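Local coordinates for protein putative Zn-dependent Alcohol Dehydrogenase (Rhodobacter sphaeroides, PDB 3IV6) that binds S-adenosylmethionine in a Rossmann-like domain and is probably a methyltransferase, although it is named a putative zinc-dependent alcohol dehydrogenase, at residues E12-I17 and L205-R210; D98-I103 and R129-G134; F111-N116 and S141-A146; T179-E184 and R211-R216. All blocks are in the same frame, centred on the assembly; numbering follows the deposited sequence.

Contact 1 of 4, residues E12-I17 and L205-R210; sequences EAWELI and LEWYRR. With SAM (S-adenosylmethionine), chain E.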
# COMPACT_ATOMS: atom_id res chain seq x y z
N GLU A 12 9.28 10.71 -1.68
CA GLU A 12 10.52 10.74 -2.46
C GLU A 12 10.89 9.38 -3.07
O GLU A 12 11.45 9.32 -4.16
CB GLU A 12 11.72 11.32 -1.65
CG GLU A 12 11.81 12.85 -1.68
CD GLU A 12 11.41 13.42 -3.04
OE1 GLU A 12 12.25 13.44 -3.97
OE2 GLU A 12 10.24 13.86 -3.19
N ALA A 13 10.59 8.30 -2.36
CA ALA A 13 10.88 6.98 -2.88
C ALA A 13 10.11 6.71 -4.17
O ALA A 13 10.54 5.94 -5.01
CB ALA A 13 10.57 5.91 -1.83
N TRP A 14 8.97 7.33 -4.35
CA TRP A 14 8.19 6.95 -5.52
C TRP A 14 8.34 7.89 -6.74
O TRP A 14 7.96 7.54 -7.86
CB TRP A 14 6.73 6.66 -5.12
CG TRP A 14 6.65 5.61 -4.05
CD1 TRP A 14 6.76 5.80 -2.71
CD2 TRP A 14 6.43 4.20 -4.24
NE1 TRP A 14 6.63 4.60 -2.04
CE2 TRP A 14 6.41 3.61 -2.95
CE3 TRP A 14 6.21 3.39 -5.37
CZ2 TRP A 14 6.20 2.23 -2.76
CZ3 TRP A 14 6.00 2.03 -5.17
CH2 TRP A 14 6.01 1.46 -3.88
N GLU A 15 8.92 9.06 -6.49
CA GLU A 15 9.45 9.93 -7.53
C GLU A 15 10.50 9.20 -8.36
O GLU A 15 10.67 9.48 -9.55
CB GLU A 15 10.08 11.15 -6.88
CG GLU A 15 9.07 11.90 -6.06
CD GLU A 15 7.94 12.41 -6.91
OE1 GLU A 15 6.78 12.02 -6.65
OE2 GLU A 15 8.23 13.19 -7.85
N LEU A 16 11.19 8.27 -7.72
CA LEU A 16 12.18 7.42 -8.34
C LEU A 16 11.63 6.39 -9.31
O LEU A 16 12.32 6.00 -10.26
CB LEU A 16 12.92 6.67 -7.25
CG LEU A 16 14.40 6.96 -7.15
CD1 LEU A 16 14.98 5.87 -6.31
CD2 LEU A 16 15.01 6.98 -8.54
N ILE A 17 10.40 5.93 -9.05
CA ILE A 17 9.87 4.76 -9.73
C ILE A 17 8.91 5.10 -10.86
O ILE A 17 9.14 4.73 -12.01
CB ILE A 17 9.19 3.78 -8.75
CG1 ILE A 17 10.19 3.20 -7.74
CG2 ILE A 17 8.50 2.67 -9.49
CD1 ILE A 17 11.47 2.69 -8.35
N LEU A 205 18.09 -0.04 -4.60
CA LEU A 205 18.80 0.42 -3.42
C LEU A 205 18.26 1.74 -3.00
O LEU A 205 17.93 1.93 -1.83
CB LEU A 205 20.28 0.58 -3.72
CG LEU A 205 21.19 0.87 -2.52
CD1 LEU A 205 21.35 -0.40 -1.73
CD2 LEU A 205 22.55 1.41 -2.93
N GLU A 206 18.16 2.68 -3.94
CA GLU A 206 17.72 4.02 -3.57
C GLU A 206 16.26 4.04 -3.11
O GLU A 206 15.92 4.64 -2.08
CB GLU A 206 17.98 5.02 -4.70
CG GLU A 206 17.80 6.51 -4.29
CD GLU A 206 18.69 6.92 -3.11
OE1 GLU A 206 19.75 6.26 -2.86
OE2 GLU A 206 18.33 7.91 -2.42
N TRP A 207 15.40 3.38 -3.88
CA TRP A 207 14.01 3.15 -3.51
C TRP A 207 13.87 2.58 -2.09
O TRP A 207 13.06 3.05 -1.29
CB TRP A 207 13.49 2.14 -4.48
CG TRP A 207 12.04 1.89 -4.45
CD1 TRP A 207 11.05 2.82 -4.34
CD2 TRP A 207 11.41 0.63 -4.57
NE1 TRP A 207 9.83 2.19 -4.37
CE2 TRP A 207 10.03 0.84 -4.52
CE3 TRP A 207 11.89 -0.68 -4.72
CZ2 TRP A 207 9.12 -0.19 -4.62
CZ3 TRP A 207 10.98 -1.71 -4.81
CH2 TRP A 207 9.61 -1.46 -4.76
N TYR A 208 14.65 1.56 -1.79
CA TYR A 208 14.63 0.99 -0.45
C TYR A 208 15.06 1.99 0.62
O TYR A 208 14.42 2.10 1.65
CB TYR A 208 15.46 -0.31 -0.39
CG TYR A 208 14.60 -1.53 -0.62
CD1 TYR A 208 13.79 -2.03 0.41
CD2 TYR A 208 14.53 -2.14 -1.87
CE1 TYR A 208 12.97 -3.12 0.21
CE2 TYR A 208 13.69 -3.25 -2.08
CZ TYR A 208 12.92 -3.73 -1.03
OH TYR A 208 12.08 -4.82 -1.20
N ARG A 209 16.15 2.71 0.36
CA ARG A 209 16.70 3.65 1.33
C ARG A 209 15.72 4.80 1.59
O ARG A 209 15.62 5.29 2.71
CB ARG A 209 18.04 4.21 0.84
CG ARG A 209 19.21 3.26 1.04
CD ARG A 209 20.40 3.67 0.19
NE ARG A 209 20.52 5.12 0.08
CZ ARG A 209 21.30 5.87 0.85
NH1 ARG A 209 22.04 5.30 1.80
NH2 ARG A 209 21.35 7.18 0.68
N ARG A 210 15.01 5.21 0.55
CA ARG A 210 14.06 6.32 0.66
C ARG A 210 12.75 5.86 1.29
O ARG A 210 11.91 6.68 1.66
CB ARG A 210 13.80 6.94 -0.71
CG ARG A 210 15.05 7.47 -1.40
CD ARG A 210 14.69 8.38 -2.56
NE ARG A 210 15.86 9.05 -3.11
CZ ARG A 210 15.84 9.83 -4.19
NH1 ARG A 210 14.70 10.04 -4.84
NH2 ARG A 210 16.96 10.40 -4.62
N SAM E . 2.35 -0.68 -5.48
CA SAM E . 1.84 -2.00 -5.15
C SAM E . 0.63 -2.35 -5.99
O SAM E . 0.15 -1.59 -6.83
OXT SAM E . 0.17 -3.46 -5.81
CB SAM E . 1.57 -2.13 -3.65
CG SAM E . 2.12 -1.00 -2.78
SD SAM E . 1.14 0.53 -2.69
CE SAM E . -0.19 0.26 -3.90
C5' SAM E . 2.26 1.79 -3.40
C4' SAM E . 1.64 3.04 -4.02
O4' SAM E . 0.98 3.79 -3.03
C3' SAM E . 2.68 3.98 -4.61
O3' SAM E . 2.10 4.55 -5.76
C2' SAM E . 2.83 5.08 -3.58
O2' SAM E . 3.08 6.33 -4.19
C1' SAM E . 1.47 5.10 -2.90
N9 SAM E . 1.59 5.44 -1.47
C8 SAM E . 2.48 4.90 -0.58
N7 SAM E . 2.30 5.48 0.63
C5 SAM E . 1.30 6.40 0.54
C6 SAM E . 0.71 7.27 1.48
N6 SAM E . 1.11 7.33 2.75
N1 SAM E . -0.29 8.11 1.06
C2 SAM E . -0.69 8.08 -0.27
N3 SAM E . -0.14 7.23 -1.20
C4 SAM E . 0.85 6.39 -0.79

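Contact 2 of 4, residues D98-I103 and R129-G134; sequences DITAEI and RRACLG. With SAM (S-adenosylmethionine), chain E.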
# COMPACT_ATOMS: atom_id res chain seq x y z
N ASP A 98 -2.12 12.19 1.08
CA ASP A 98 -1.37 11.26 1.90
C ASP A 98 -2.30 10.55 2.90
O ASP A 98 -2.68 11.11 3.91
CB ASP A 98 -0.27 11.99 2.63
CG ASP A 98 0.47 11.10 3.63
OD1 ASP A 98 -0.00 9.99 3.94
OD2 ASP A 98 1.54 11.54 4.13
N ILE A 99 -2.63 9.29 2.61
CA ILE A 99 -3.58 8.59 3.44
C ILE A 99 -3.25 8.50 4.93
O ILE A 99 -4.13 8.18 5.72
CB ILE A 99 -3.88 7.18 2.89
CG1 ILE A 99 -5.22 6.66 3.45
CG2 ILE A 99 -2.74 6.24 3.18
CD1 ILE A 99 -6.43 7.12 2.65
N THR A 100 -2.02 8.79 5.34
CA THR A 100 -1.70 8.82 6.79
C THR A 100 -1.89 10.22 7.40
O THR A 100 -1.71 10.42 8.61
CB THR A 100 -0.26 8.39 7.07
OG1 THR A 100 0.61 9.42 6.60
CG2 THR A 100 0.07 7.06 6.38
N ALA A 101 -2.21 11.18 6.54
CA ALA A 101 -2.54 12.52 6.97
C ALA A 101 -4.05 12.58 7.18
O ALA A 101 -4.81 11.73 6.68
CB ALA A 101 -2.11 13.52 5.92
N GLU A 102 -4.49 13.59 7.92
CA GLU A 102 -5.90 13.69 8.21
C GLU A 102 -6.65 14.02 6.94
O GLU A 102 -6.23 14.88 6.16
CB GLU A 102 -6.19 14.69 9.34
CG GLU A 102 -7.58 14.48 9.92
CD GLU A 102 -7.90 15.42 11.05
OE1 GLU A 102 -7.02 16.24 11.42
OE2 GLU A 102 -9.04 15.33 11.57
N ILE A 103 -7.76 13.33 6.73
CA ILE A 103 -8.57 13.51 5.54
C ILE A 103 -9.24 14.92 5.43
O ILE A 103 -9.81 15.43 6.40
CB ILE A 103 -9.58 12.36 5.47
CG1 ILE A 103 -8.80 11.05 5.43
CG2 ILE A 103 -10.52 12.50 4.26
CD1 ILE A 103 -7.76 10.99 4.32
N ARG A 129 -1.98 2.44 11.35
CA ARG A 129 -3.17 2.82 12.13
C ARG A 129 -3.79 4.10 11.56
O ARG A 129 -4.94 4.10 11.17
CB ARG A 129 -2.86 2.99 13.63
CG ARG A 129 -2.46 1.73 14.32
CD ARG A 129 -1.87 2.05 15.64
NE ARG A 129 -1.32 0.87 16.30
CZ ARG A 129 -0.37 0.93 17.24
NH1 ARG A 129 0.11 2.12 17.61
NH2 ARG A 129 0.09 -0.19 17.79
N ARG A 130 -3.01 5.17 11.48
CA ARG A 130 -3.50 6.40 10.84
C ARG A 130 -4.11 6.17 9.44
O ARG A 130 -5.16 6.73 9.10
CB ARG A 130 -2.38 7.45 10.80
CG ARG A 130 -2.16 8.16 12.12
CD ARG A 130 -1.23 9.35 11.97
NE ARG A 130 0.16 8.93 11.83
CZ ARG A 130 0.94 9.20 10.79
NH1 ARG A 130 0.50 9.93 9.76
NH2 ARG A 130 2.18 8.75 10.80
N ALA A 131 -3.46 5.35 8.63
CA ALA A 131 -3.98 5.04 7.30
C ALA A 131 -5.39 4.43 7.36
O ALA A 131 -6.29 4.92 6.69
CB ALA A 131 -3.04 4.11 6.55
N CYS A 132 -5.57 3.39 8.17
CA CYS A 132 -6.87 2.70 8.23
C CYS A 132 -7.97 3.65 8.61
O CYS A 132 -8.99 3.67 7.96
CB CYS A 132 -6.81 1.46 9.16
SG CYS A 132 -5.69 0.20 8.43
N LEU A 133 -7.76 4.45 9.65
CA LEU A 133 -8.62 5.60 9.97
C LEU A 133 -8.94 6.48 8.73
O LEU A 133 -10.09 6.80 8.48
CB LEU A 133 -7.99 6.44 11.09
CG LEU A 133 -8.89 7.38 11.90
CD1 LEU A 133 -10.21 6.72 12.31
CD2 LEU A 133 -8.16 7.86 13.13
N GLY A 134 -7.93 6.85 7.96
CA GLY A 134 -8.16 7.58 6.74
C GLY A 134 -9.06 6.85 5.75
O GLY A 134 -9.89 7.46 5.09
N SAM E . 2.35 -0.68 -5.48
CA SAM E . 1.84 -2.00 -5.15
C SAM E . 0.63 -2.35 -5.99
O SAM E . 0.15 -1.59 -6.83
OXT SAM E . 0.17 -3.46 -5.81
CB SAM E . 1.57 -2.13 -3.65
CG SAM E . 2.12 -1.00 -2.78
SD SAM E . 1.14 0.53 -2.69
CE SAM E . -0.19 0.26 -3.90
C5' SAM E . 2.26 1.79 -3.40
C4' SAM E . 1.64 3.04 -4.02
O4' SAM E . 0.98 3.79 -3.03
C3' SAM E . 2.68 3.98 -4.61
O3' SAM E . 2.10 4.55 -5.76
C2' SAM E . 2.83 5.08 -3.58
O2' SAM E . 3.08 6.33 -4.19
C1' SAM E . 1.47 5.10 -2.90
N9 SAM E . 1.59 5.44 -1.47
C8 SAM E . 2.48 4.90 -0.58
N7 SAM E . 2.30 5.48 0.63
C5 SAM E . 1.30 6.40 0.54
C6 SAM E . 0.71 7.27 1.48
N6 SAM E . 1.11 7.33 2.75
N1 SAM E . -0.29 8.11 1.06
C2 SAM E . -0.69 8.08 -0.27
N3 SAM E . -0.14 7.23 -1.20
C4 SAM E . 0.85 6.39 -0.79

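Contact 3 of 4, residues F111-N116 and S141-A146; sequences FDFVLN and SGTVRA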
# COMPACT_ATOMS: atom_id res chain seq x y z
N PHE A 111 -17.08 8.11 -0.48
CA PHE A 111 -16.92 6.94 -1.36
C PHE A 111 -17.67 5.70 -0.88
O PHE A 111 -17.76 5.47 0.32
CB PHE A 111 -15.43 6.64 -1.55
CG PHE A 111 -14.69 7.76 -2.19
CD1 PHE A 111 -14.67 7.90 -3.57
CD2 PHE A 111 -14.05 8.70 -1.43
CE1 PHE A 111 -14.01 8.96 -4.17
CE2 PHE A 111 -13.39 9.76 -2.03
CZ PHE A 111 -13.38 9.88 -3.42
N ASP A 112 -18.23 4.91 -1.81
CA ASP A 112 -18.82 3.63 -1.43
C ASP A 112 -17.74 2.58 -1.07
O ASP A 112 -17.93 1.75 -0.16
CB ASP A 112 -19.70 3.05 -2.55
CG ASP A 112 -20.92 3.90 -2.83
OD1 ASP A 112 -21.27 4.04 -4.03
OD2 ASP A 112 -21.54 4.41 -1.86
N PHE A 113 -16.63 2.62 -1.82
CA PHE A 113 -15.53 1.69 -1.65
C PHE A 113 -14.16 2.36 -1.65
O PHE A 113 -13.89 3.26 -2.43
CB PHE A 113 -15.55 0.63 -2.75
CG PHE A 113 -16.76 -0.24 -2.72
CD1 PHE A 113 -16.81 -1.36 -1.92
CD2 PHE A 113 -17.87 0.08 -3.50
CE1 PHE A 113 -17.93 -2.17 -1.90
CE2 PHE A 113 -18.99 -0.70 -3.48
CZ PHE A 113 -19.03 -1.83 -2.69
N VAL A 114 -13.30 1.90 -0.74
CA VAL A 114 -11.90 2.28 -0.79
C VAL A 114 -11.10 1.01 -0.97
O VAL A 114 -11.18 0.08 -0.16
CB VAL A 114 -11.45 3.02 0.48
CG1 VAL A 114 -9.91 2.91 0.68
CG2 VAL A 114 -11.89 4.47 0.46
N LEU A 115 -10.36 0.95 -2.07
CA LEU A 115 -9.49 -0.19 -2.36
C LEU A 115 -7.99 0.16 -2.26
O LEU A 115 -7.56 1.26 -2.62
CB LEU A 115 -9.80 -0.75 -3.76
CG LEU A 115 -11.26 -0.69 -4.20
CD1 LEU A 115 -11.37 -1.09 -5.65
CD2 LEU A 115 -12.17 -1.53 -3.33
N ASN A 116 -7.19 -0.77 -1.73
CA ASN A 116 -5.74 -0.72 -1.95
C ASN A 116 -5.07 -2.08 -1.85
O ASN A 116 -5.51 -2.94 -1.06
CB ASN A 116 -5.06 0.31 -1.03
CG ASN A 116 -5.44 0.14 0.44
OD1 ASN A 116 -6.36 0.79 0.93
ND2 ASN A 116 -4.70 -0.70 1.15
N SER A 141 -19.74 5.14 5.67
CA SER A 141 -20.41 3.88 5.98
C SER A 141 -20.20 2.86 4.87
O SER A 141 -20.92 1.87 4.78
CB SER A 141 -21.90 4.11 6.22
OG SER A 141 -22.50 4.72 5.09
N GLY A 142 -19.21 3.11 4.02
CA GLY A 142 -18.91 2.22 2.91
C GLY A 142 -18.02 1.07 3.31
O GLY A 142 -17.85 0.78 4.50
N THR A 143 -17.43 0.41 2.32
CA THR A 143 -16.55 -0.73 2.57
C THR A 143 -15.11 -0.41 2.19
O THR A 143 -14.85 0.27 1.20
CB THR A 143 -17.07 -1.96 1.78
OG1 THR A 143 -18.46 -2.15 2.09
CG2 THR A 143 -16.26 -3.22 2.11
N VAL A 144 -14.17 -0.86 3.01
CA VAL A 144 -12.75 -0.74 2.69
C VAL A 144 -12.27 -2.14 2.37
O VAL A 144 -12.54 -3.08 3.13
CB VAL A 144 -11.94 -0.19 3.88
CG1 VAL A 144 -10.35 -0.19 3.62
CG2 VAL A 144 -12.45 1.18 4.23
N ARG A 145 -11.59 -2.28 1.24
CA ARG A 145 -10.94 -3.54 0.90
C ARG A 145 -9.45 -3.30 0.79
O ARG A 145 -8.96 -2.54 -0.07
CB ARG A 145 -11.53 -4.11 -0.38
CG ARG A 145 -13.03 -4.44 -0.26
CD ARG A 145 -13.57 -4.93 -1.56
NE ARG A 145 -14.94 -5.39 -1.41
CZ ARG A 145 -15.74 -5.77 -2.41
NH1 ARG A 145 -16.99 -6.19 -2.12
NH2 ARG A 145 -15.32 -5.76 -3.67
N ALA A 146 -8.72 -3.90 1.71
CA ALA A 146 -7.26 -3.68 1.79
C ALA A 146 -6.48 -4.99 1.90
O ALA A 146 -6.67 -5.74 2.85
CB ALA A 146 -6.92 -2.76 2.98

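Contact 4 of 4, residues T179-E184 and R211-R216; sequences TFHFRE and RGKETR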
# COMPACT_ATOMS: atom_id res chain seq x y z
N THR A 179 9.79 -4.36 12.55
CA THR A 179 9.97 -3.24 11.66
C THR A 179 11.39 -3.19 11.14
O THR A 179 12.33 -3.26 11.91
CB THR A 179 9.68 -1.91 12.36
OG1 THR A 179 8.40 -1.98 12.98
CG2 THR A 179 9.67 -0.78 11.38
N PHE A 180 11.55 -3.05 9.83
CA PHE A 180 12.85 -2.85 9.22
C PHE A 180 13.13 -1.39 8.91
O PHE A 180 12.24 -0.65 8.48
CB PHE A 180 12.92 -3.63 7.92
CG PHE A 180 13.11 -5.10 8.10
CD1 PHE A 180 14.36 -5.62 8.42
CD2 PHE A 180 12.06 -5.97 7.89
CE1 PHE A 180 14.54 -6.97 8.56
CE2 PHE A 180 12.24 -7.32 8.05
CZ PHE A 180 13.48 -7.82 8.38
N HIS A 181 14.37 -0.95 9.17
CA HIS A 181 14.86 0.34 8.66
C HIS A 181 15.93 0.15 7.60
O HIS A 181 17.08 -0.13 7.94
CB HIS A 181 15.45 1.20 9.76
CG HIS A 181 15.46 2.64 9.42
ND1 HIS A 181 15.54 3.64 10.36
CD2 HIS A 181 15.34 3.27 8.22
CE1 HIS A 181 15.49 4.82 9.76
NE2 HIS A 181 15.36 4.62 8.46
N PHE A 182 15.59 0.27 6.33
CA PHE A 182 16.54 -0.20 5.31
C PHE A 182 17.82 0.65 5.20
O PHE A 182 18.94 0.13 5.12
CB PHE A 182 15.82 -0.31 3.96
CG PHE A 182 14.56 -1.09 4.02
CD1 PHE A 182 14.60 -2.47 4.25
CD2 PHE A 182 13.34 -0.45 3.87
CE1 PHE A 182 13.42 -3.22 4.31
CE2 PHE A 182 12.17 -1.16 3.95
CZ PHE A 182 12.20 -2.57 4.16
N ARG A 183 17.63 1.96 5.18
CA ARG A 183 18.70 2.94 5.08
C ARG A 183 19.66 2.85 6.26
O ARG A 183 20.56 3.67 6.38
CB ARG A 183 18.08 4.34 5.05
CG ARG A 183 19.04 5.49 4.88
CD ARG A 183 18.29 6.80 4.86
NE ARG A 183 19.07 7.86 4.24
CZ ARG A 183 20.12 8.44 4.81
NH1 ARG A 183 20.52 8.05 6.02
NH2 ARG A 183 20.78 9.41 4.17
N GLU A 184 19.46 1.86 7.12
CA GLU A 184 20.22 1.75 8.36
C GLU A 184 20.83 0.36 8.51
O GLU A 184 21.58 0.10 9.45
CB GLU A 184 19.33 2.07 9.57
CG GLU A 184 19.05 3.55 9.76
CD GLU A 184 20.05 4.22 10.68
OE1 GLU A 184 21.22 3.77 10.72
OE2 GLU A 184 19.67 5.19 11.37
N ARG A 211 12.59 4.55 1.41
CA ARG A 211 11.30 3.97 1.80
C ARG A 211 11.12 4.01 3.31
O ARG A 211 10.00 3.86 3.82
CB ARG A 211 11.19 2.53 1.29
CG ARG A 211 10.18 2.35 0.17
CD ARG A 211 10.46 1.08 -0.62
NE ARG A 211 10.02 -0.11 0.08
CZ ARG A 211 9.81 -1.29 -0.50
NH1 ARG A 211 10.02 -1.43 -1.81
NH2 ARG A 211 9.41 -2.33 0.21
N GLY A 212 12.21 4.21 4.04
CA GLY A 212 12.15 4.47 5.46
C GLY A 212 12.02 3.20 6.28
O GLY A 212 12.66 2.20 5.99
N LYS A 213 11.18 3.25 7.31
CA LYS A 213 10.83 2.06 8.07
C LYS A 213 9.63 1.35 7.47
O LYS A 213 8.73 1.99 6.93
CB LYS A 213 10.55 2.42 9.53
CG LYS A 213 11.77 2.92 10.29
CD LYS A 213 11.40 3.36 11.70
CE LYS A 213 12.64 3.63 12.54
NZ LYS A 213 12.30 3.91 13.96
N GLU A 214 9.62 0.02 7.57
CA GLU A 214 8.44 -0.78 7.18
C GLU A 214 8.18 -1.92 8.18
O GLU A 214 9.09 -2.62 8.59
CB GLU A 214 8.53 -1.30 5.74
CG GLU A 214 8.20 -0.24 4.68
CD GLU A 214 8.32 -0.76 3.26
OE1 GLU A 214 8.69 -1.95 3.13
OE2 GLU A 214 8.06 -0.01 2.28
N THR A 215 6.93 -2.08 8.58
CA THR A 215 6.58 -3.13 9.53
C THR A 215 6.08 -4.40 8.81
O THR A 215 5.40 -4.30 7.81
CB THR A 215 5.51 -2.60 10.46
OG1 THR A 215 6.03 -1.46 11.16
CG2 THR A 215 5.02 -3.70 11.43
N ARG A 216 6.44 -5.58 9.30
CA ARG A 216 5.93 -6.81 8.69
C ARG A 216 4.75 -7.29 9.51
O ARG A 216 4.75 -7.15 10.73
CB ARG A 216 6.97 -7.92 8.54
CG ARG A 216 8.14 -7.66 7.55
CD ARG A 216 7.84 -6.64 6.50
NE ARG A 216 8.93 -6.54 5.51
CZ ARG A 216 8.99 -5.62 4.54
NH1 ARG A 216 8.04 -4.71 4.41
NH2 ARG A 216 10.00 -5.62 3.70
O HOH W 1 15.05 3.11 4.54

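Contact 1 of 4, residues E12-I17 and L205-R210
Two indoles make the aromatic part of this contact. Trp207, its CG anti to the backbone N (chi1 -171°), drives its edge into the face of Trp14 in a T-shaped stack, the planes at 88° and CH2 of Trp14 lying 3.6 Å from CZ2 of Trp207. The opposite face of Trp14 lies against the ribose of S-adenosylmethionine, with SAM C2' over the centre of the ring, so this indole is a wall of the cofactor pocket and Trp207 a second-shell residue behind it. Helix 11-15 and helix 201-210 meet beside the cofactor of a class I methyltransferase-like fold. An alanine in place of Trp14 would probably leave the ribose without this flat wall and Trp207 without the face its edge rests on.

Aliphatic groups make the rest of the packing. Ile17 sets CG1 over the five-membered ring of Trp207, 3.7 Å from its centroid, as a CH-pi contact. Ala13 CB meets Arg210 CB at 3.6 Å, while Leu16 CD1 packs on Glu206 CB.

Polar links between segments are sparse: Arg210 NH1 gives a weak hydrogen bond to Glu12 O at 3.4 Å. Arg210 NE holds Glu206 OE2 (2.8 Å) in a salt bridge along its own helix.

Contact 2 of 4, residues D98-I103 and R129-G134
The turn that reads the adenine of S-adenosylmethionine is backed here by a helix. Asp98 to Ala101 form a type I beta turn in the loop after strand 93-96. Ile99 N donates to SAM N1 at 3.0 Å, and SAM N6 donates to Asp98 OD1 at 3.1 Å, so the two bonds read the Watson-Crick edge of the base. With CG anti to its backbone N, Asp98 also brings OD1 to Thr100 N (2.7 Å), which makes an Asx turn, and takes a further bond from Thr100 OG1; both of these donors come from above the carboxylate plane. Asp98 OD2 is held by Asn8.

Arg130 supplies the polar link across the two segments. Its chain bends at chi3 (-75°) so that NH1 reaches Thr100 O, a bond well off straight (136° at the hydrogen), the donor above the carbonyl plane. NH2 of the same guanidinium forms a salt bridge with Glu126, giving the group a second polar partner.

The apolar packing falls on the helix's small residues. Ile99 CG2 lies 4.0 Å from Ala131 CB, and Ile103 CG1 rests 3.8 Å from Gly134 CA, where a side chain would run into Ile99 O. Phe123 touches Ile99, Thr100 and Ala131, while Leu138, a turn further along helix 125-139, covers Ile99 and Ile103; the adenine-binding loop is thus seated on the helix that links strands 113-117 and 143-149.

Contact 3 of 4, residues F111-N116 and S141-A146
Strands 113-116 and 143-146 run side by side and parallel, 6° apart, and the backbone between them is bonded in a regular ladder. Thr143 N gives its hydrogen to Asp112 O, Val114 N to Thr143 O, Arg145 N to Val114 O and Asn116 N to Arg145 O, all between 2.8 and 3.0 Å. The last three donors come nearly along the C=O axis. Phe113 and Leu115 turn their backbone groups the other way, to Thr48, Ala50 and Ile52 of strand 48-52, so strand 113-117 is bonded on both flanks. Asp112 N, ahead of the strand, is met by Thr48 OG1.

Phe113, Thr143, Leu115 and Arg145 share one face. The Phe113 ring lies alongside Thr143, its CD1 3.8 Å from Thr143 CB, and its CE1 stands over the guanidinium of Arg145, 4.1 Å from NH1. Leu115 CD2 touches Arg145 CB at 4.0 Å. The extended arginine carries its head past them to the backbone oxygens of Phe39 and Glu41, both bonded by NH2, and NE makes a weak bond to Gln255. An alanine at Phe113 would probably strip the cover from Thr143 and from one side of that guanidinium.

The other face holds Val114, Val144, Asn116 and Ala146, with Asn116 ND2 3.5 Å from Ala146 CB. Helix 125-139 packs there through Met135 and Leu138, completing the beta-alpha-beta crossover of a Rossmann-like sheet.

Contact 4 of 4, residues T179-E184 and R211-R216
Three aromatic side chains of residues 179-184 meet the 211-216 segment in three different ways. His181, its CG anti to the backbone N (chi1 -157°), lays one face against the extended chain of Lys213, whose CG stands 3.9 Å from the ring centroid in a CH-pi contact; Glu184 CG covers the opposite face. Phe182 comes edge-on to the carboxylate of Glu214, the two planes at 89°, with CE2 3.7 Å from OE1, and meets Arg216 NH2 tip to tip. Phe180 crosses Arg216 at about a right angle, CD2 lying 4.0 Å from NE, and its ring stacks on Phe173. At the far end Thr179 OG1 and Thr215 OG1 share a hydrogen bond of 3.0 Å.

Strands 179-181 and 213-215 run antiparallel, with His181, Lys213 and the two threonines on one face and Phe180 and Glu214 on the other. Phe180 and Glu214 form the hydrogen-bonded pair, Phe180 N to Glu214 O at 2.8 Å and Glu214 N to Phe180 O at 2.9 Å. Gly212, with positive phi, turns the chain from helix 201-210 into its strand.

Arg211 grips Glu214 side-on, NE to OE2 and NH2 to OE1 (3.0 Å), the latter on the syn lone pair. OE1 also accepts from Arg216 NH1, with a salt bridge from Arg122 besides, while Arg216 NE pairs with Asp156. So many positive partners around a buried carboxylate would probably keep Glu214 ionised.

How the contacts relate
Contacts 2 and 3 belong to the Rossmann-like domain, and their segments alternate along the chain without touching: helix 125-139 of contact 2 connects the two strands of contact 3, and their centres lie 13 Å apart. The segments of contacts 1 and 4 also alternate, on the other side of the cofactor, but these two contacts touch, where Tyr208 O meets Phe182. Helix 201-210 runs on into strand 213-215 of the small antiparallel sheet. Contact 1, closed by the N-terminal helix, encloses contacts 2 and 3 in sequence. S-adenosylmethionine touches contact 1 and contact 2, 21 Å apart between centres, and therefore bridges the Rossmann-like core and the helices beyond it.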